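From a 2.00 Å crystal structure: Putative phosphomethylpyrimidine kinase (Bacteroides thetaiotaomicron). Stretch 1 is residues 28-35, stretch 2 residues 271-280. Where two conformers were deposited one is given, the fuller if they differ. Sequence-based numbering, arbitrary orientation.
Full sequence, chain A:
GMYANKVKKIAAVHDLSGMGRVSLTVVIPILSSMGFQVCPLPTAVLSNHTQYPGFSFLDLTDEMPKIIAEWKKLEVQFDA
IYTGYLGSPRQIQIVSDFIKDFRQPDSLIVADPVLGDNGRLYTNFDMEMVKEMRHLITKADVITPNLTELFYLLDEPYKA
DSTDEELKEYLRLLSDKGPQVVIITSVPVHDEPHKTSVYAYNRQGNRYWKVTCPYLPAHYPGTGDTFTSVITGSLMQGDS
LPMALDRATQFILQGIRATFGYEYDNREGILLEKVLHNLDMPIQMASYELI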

# COMPACT_ATOMS: atom_id res chain seq x y z
N ILE A 28 2.79 16.14 16.05
CA ILE A 28 1.80 16.45 15.02
C ILE A 28 1.87 15.46 13.81
O ILE A 28 0.89 14.79 13.50
CB ILE A 28 1.84 17.94 14.56
CG1 ILE A 28 1.35 18.83 15.69
CG2 ILE A 28 1.00 18.12 13.32
CD1 ILE A 28 1.74 20.37 15.50
N PRO A 29 3.04 15.31 13.18
CA PRO A 29 3.10 14.37 12.04
C PRO A 29 2.78 12.91 12.37
O PRO A 29 2.09 12.22 11.60
CB PRO A 29 4.55 14.49 11.53
CG PRO A 29 5.23 15.38 12.41
CD PRO A 29 4.32 15.99 13.41
N ILE A 30 3.27 12.44 13.52
CA ILE A 30 3.04 11.04 13.89
C ILE A 30 1.54 10.79 14.16
O ILE A 30 0.92 9.92 13.54
CB ILE A 30 3.85 10.65 15.09
CG1 ILE A 30 5.34 10.61 14.68
CG2 ILE A 30 3.32 9.27 15.68
CD1 ILE A 30 6.33 10.24 15.84
N LEU A 31 0.95 11.57 15.05
CA LEU A 31 -0.43 11.32 15.43
C LEU A 31 -1.37 11.62 14.24
O LEU A 31 -2.32 10.90 14.07
CB LEU A 31 -0.85 12.06 16.72
CG LEU A 31 -0.19 11.53 18.02
CD1 LEU A 31 -0.36 12.47 19.18
CD2 LEU A 31 -0.74 10.12 18.38
N SER A 32 -1.12 12.67 13.44
CA SER A 32 -1.94 12.91 12.25
C SER A 32 -1.88 11.68 11.31
O SER A 32 -2.91 11.25 10.80
CB SER A 32 -1.46 14.08 11.41
OG SER A 32 -1.32 15.25 12.19
N SER A 33 -0.68 11.16 11.08
CA SER A 33 -0.49 9.97 10.24
C SER A 33 -1.28 8.80 10.81
O SER A 33 -1.89 8.04 10.06
CB SER A 33 1.00 9.62 10.14
OG SER A 33 1.71 10.68 9.51
N MSE A 34 -1.37 8.72 12.13
CA MSE A 34 -2.07 7.63 12.77
C MSE A 34 -3.57 7.88 12.82
O MSE A 34 -4.30 7.03 13.30
CB MSE A 34 -1.52 7.37 14.15
CG MSE A 34 -0.03 6.86 14.08
SE MSE A 34 0.72 6.47 15.81
CE MSE A 34 -0.00 4.69 15.97
N GLY A 35 -4.03 9.01 12.29
CA GLY A 35 -5.45 9.23 12.13
C GLY A 35 -6.11 10.16 13.11
O GLY A 35 -7.32 10.25 13.13
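Stretch 2 (271-280) LLEKVLHNLD

Residues 28-33 form the end of a helix that begins earlier in the chain. It is kinked at Pro29, whose ring nitrogen carries no hydrogen and makes no bond to the preceding turn. Beyond the kink the helical ladder is regular, with Ser32 N to Ile28 O at 2.9 Å, Ser33 N to Pro29 O at 3.0 Å and Met34 N to Ile30 O at 2.9 Å. The helix closes in a Schellman motif at Gly35, which has a phi of 105° and whose N lies 2.9 Å from Ser32 O; a side chain there would be jammed against the carbonyl oxygen of Met34.

Stretch 2 is less regular. A weakly bonded helical turn occupies roughly residues 272-275; Val275 N makes only a weak bond to Leu271 O (3.4 Å), though it also lies 2.9 Å from Leu272 O. A short 3-10 segment follows from His277, where Asn278 N reaches Val275 O at 2.9 Å. The two stretches run in the same general direction, so that Leu272 meets Pro29 and Ile30, and Leu279 the end of the helix. The CA atoms of Ile30 and Leu276 are 7.2 Å apart, and those of Met34 and Leu279 7.4 Å.

Three leucines, Leu272, Leu276 and Leu279, direct their CA-to-CB bonds toward the helix and account for nearly all of the contact on their side. Leu272 packs on Pro29 and Ile30: its CD2 lies 4.2 Å from Pro29 CG, and its CD1 4.0 Å from Ile30 CG1. Leu276 comes next, its CD1 4.0 Å from Pro29 O and 4.3 Å from Ile30 CG1, while its CG approaches Ser33 OG to 3.5 Å. That hydroxyl is not left unsatisfied against the aliphatic side chain, because Ser33 OG donates a hydrogen bond to Pro29 O at 2.6 Å, within its own helix.

Leu279 gives up the most surface of any residue in the interface. Its CD1 is set among Ile30 and Ser33 of the last turn and Met34 just after it, 4.1 Å from both Ile30 CG2 and Ser33 CB and 3.7 Å from CG of Met34, a selenomethionine. The CA-to-CB bond of Met34 points sideways, but its side chain, with chi1 m and chi2 t, comes nearer to stretch 2 at its end.

No hydrogen bond joins the two stretches. The 323 Å² buried between them, both sides summed, comes from packing that is mainly aliphatic. Leu31, by contrast, points away from stretch 2 and takes no part in the contact.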

# COMPACT_ATOMS: atom_id res chain seq x y z
N LEU A 271 15.30 10.03 11.36
CA LEU A 271 14.80 10.50 10.07
C LEU A 271 13.31 10.19 9.91
O LEU A 271 12.91 9.31 9.12
CB LEU A 271 15.59 9.97 8.91
CG LEU A 271 16.82 10.72 8.48
CD1 LEU A 271 17.32 10.07 7.20
CD2 LEU A 271 16.61 12.23 8.30
N LEU A 272 12.53 10.93 10.68
CA LEU A 272 11.11 10.76 10.81
C LEU A 272 10.39 10.67 9.45
O LEU A 272 9.67 9.70 9.18
CB LEU A 272 10.54 11.91 11.68
CG LEU A 272 9.04 11.72 11.95
CD1 LEU A 272 8.77 10.32 12.66
CD2 LEU A 272 8.53 12.86 12.80
N GLU A 273 10.64 11.64 8.58
CA GLU A 273 9.90 11.72 7.30
C GLU A 273 10.19 10.62 6.41
O GLU A 273 9.35 10.20 5.60
CB GLU A 273 10.07 13.07 6.60
CG GLU A 273 9.47 14.18 7.43
CD GLU A 273 10.29 14.63 8.56
OE1 GLU A 273 11.50 14.21 8.65
OE2 GLU A 273 9.75 15.40 9.37
N LYS A 274 11.35 10.03 6.62
CA LYS A 274 11.77 8.94 5.80
C LYS A 274 11.07 7.66 6.20
O LYS A 274 10.89 6.77 5.36
CB LYS A 274 13.30 8.83 5.90
CG LYS A 274 13.96 7.97 4.95
CD LYS A 274 14.15 8.56 3.58
CE LYS A 274 14.64 7.35 2.69
NZ LYS A 274 14.85 7.69 1.29
N VAL A 275 10.59 7.53 7.44
CA VAL A 275 9.97 6.26 7.85
C VAL A 275 8.51 6.36 8.22
O VAL A 275 7.88 5.37 8.60
CB VAL A 275 10.76 5.61 8.98
CG1 VAL A 275 12.17 5.21 8.46
CG2 VAL A 275 10.84 6.53 10.24
N LEU A 276 7.95 7.53 8.09
CA LEU A 276 6.61 7.79 8.57
C LEU A 276 5.55 6.85 7.96
O LEU A 276 4.64 6.39 8.65
CB LEU A 276 6.27 9.26 8.27
CG LEU A 276 5.11 9.97 8.94
CD1 LEU A 276 5.21 9.94 10.47
CD2 LEU A 276 5.06 11.43 8.39
N HIS A 277 5.67 6.51 6.68
CA HIS A 277 4.70 5.62 6.10
C HIS A 277 4.81 4.19 6.56
O HIS A 277 3.99 3.39 6.17
CB HIS A 277 4.68 5.78 4.57
CG HIS A 277 4.32 7.18 4.15
ND1 HIS A 277 3.04 7.55 3.80
CD2 HIS A 277 5.06 8.32 4.14
CE1 HIS A 277 3.02 8.85 3.53
NE2 HIS A 277 4.22 9.34 3.75
N ASN A 278 5.76 3.86 7.43
CA ASN A 278 5.82 2.52 7.98
C ASN A 278 5.05 2.33 9.25
O ASN A 278 4.91 1.20 9.72
CB ASN A 278 7.26 2.06 8.15
CG ASN A 278 8.00 2.09 6.85
OD1 ASN A 278 7.50 1.60 5.82
ND2 ASN A 278 9.15 2.69 6.86
N LEU A 279 4.45 3.39 9.78
CA LEU A 279 3.63 3.27 11.00
C LEU A 279 2.48 2.30 10.87
O LEU A 279 1.99 1.76 11.85
CB LEU A 279 3.03 4.62 11.42
CG LEU A 279 3.86 5.54 12.25
CD1 LEU A 279 3.20 6.92 12.33
CD2 LEU A 279 4.05 4.89 13.61
N ASP A 280 2.06 2.10 9.65
CA ASP A 280 0.88 1.33 9.34
C ASP A 280 1.01 -0.17 9.32
O ASP A 280 -0.00 -0.89 9.26
CB ASP A 280 0.44 1.69 7.91
CG ASP A 280 -0.74 2.57 7.91
OD1 ASP A 280 -1.42 2.51 8.96
OD2 ASP A 280 -0.99 3.31 6.91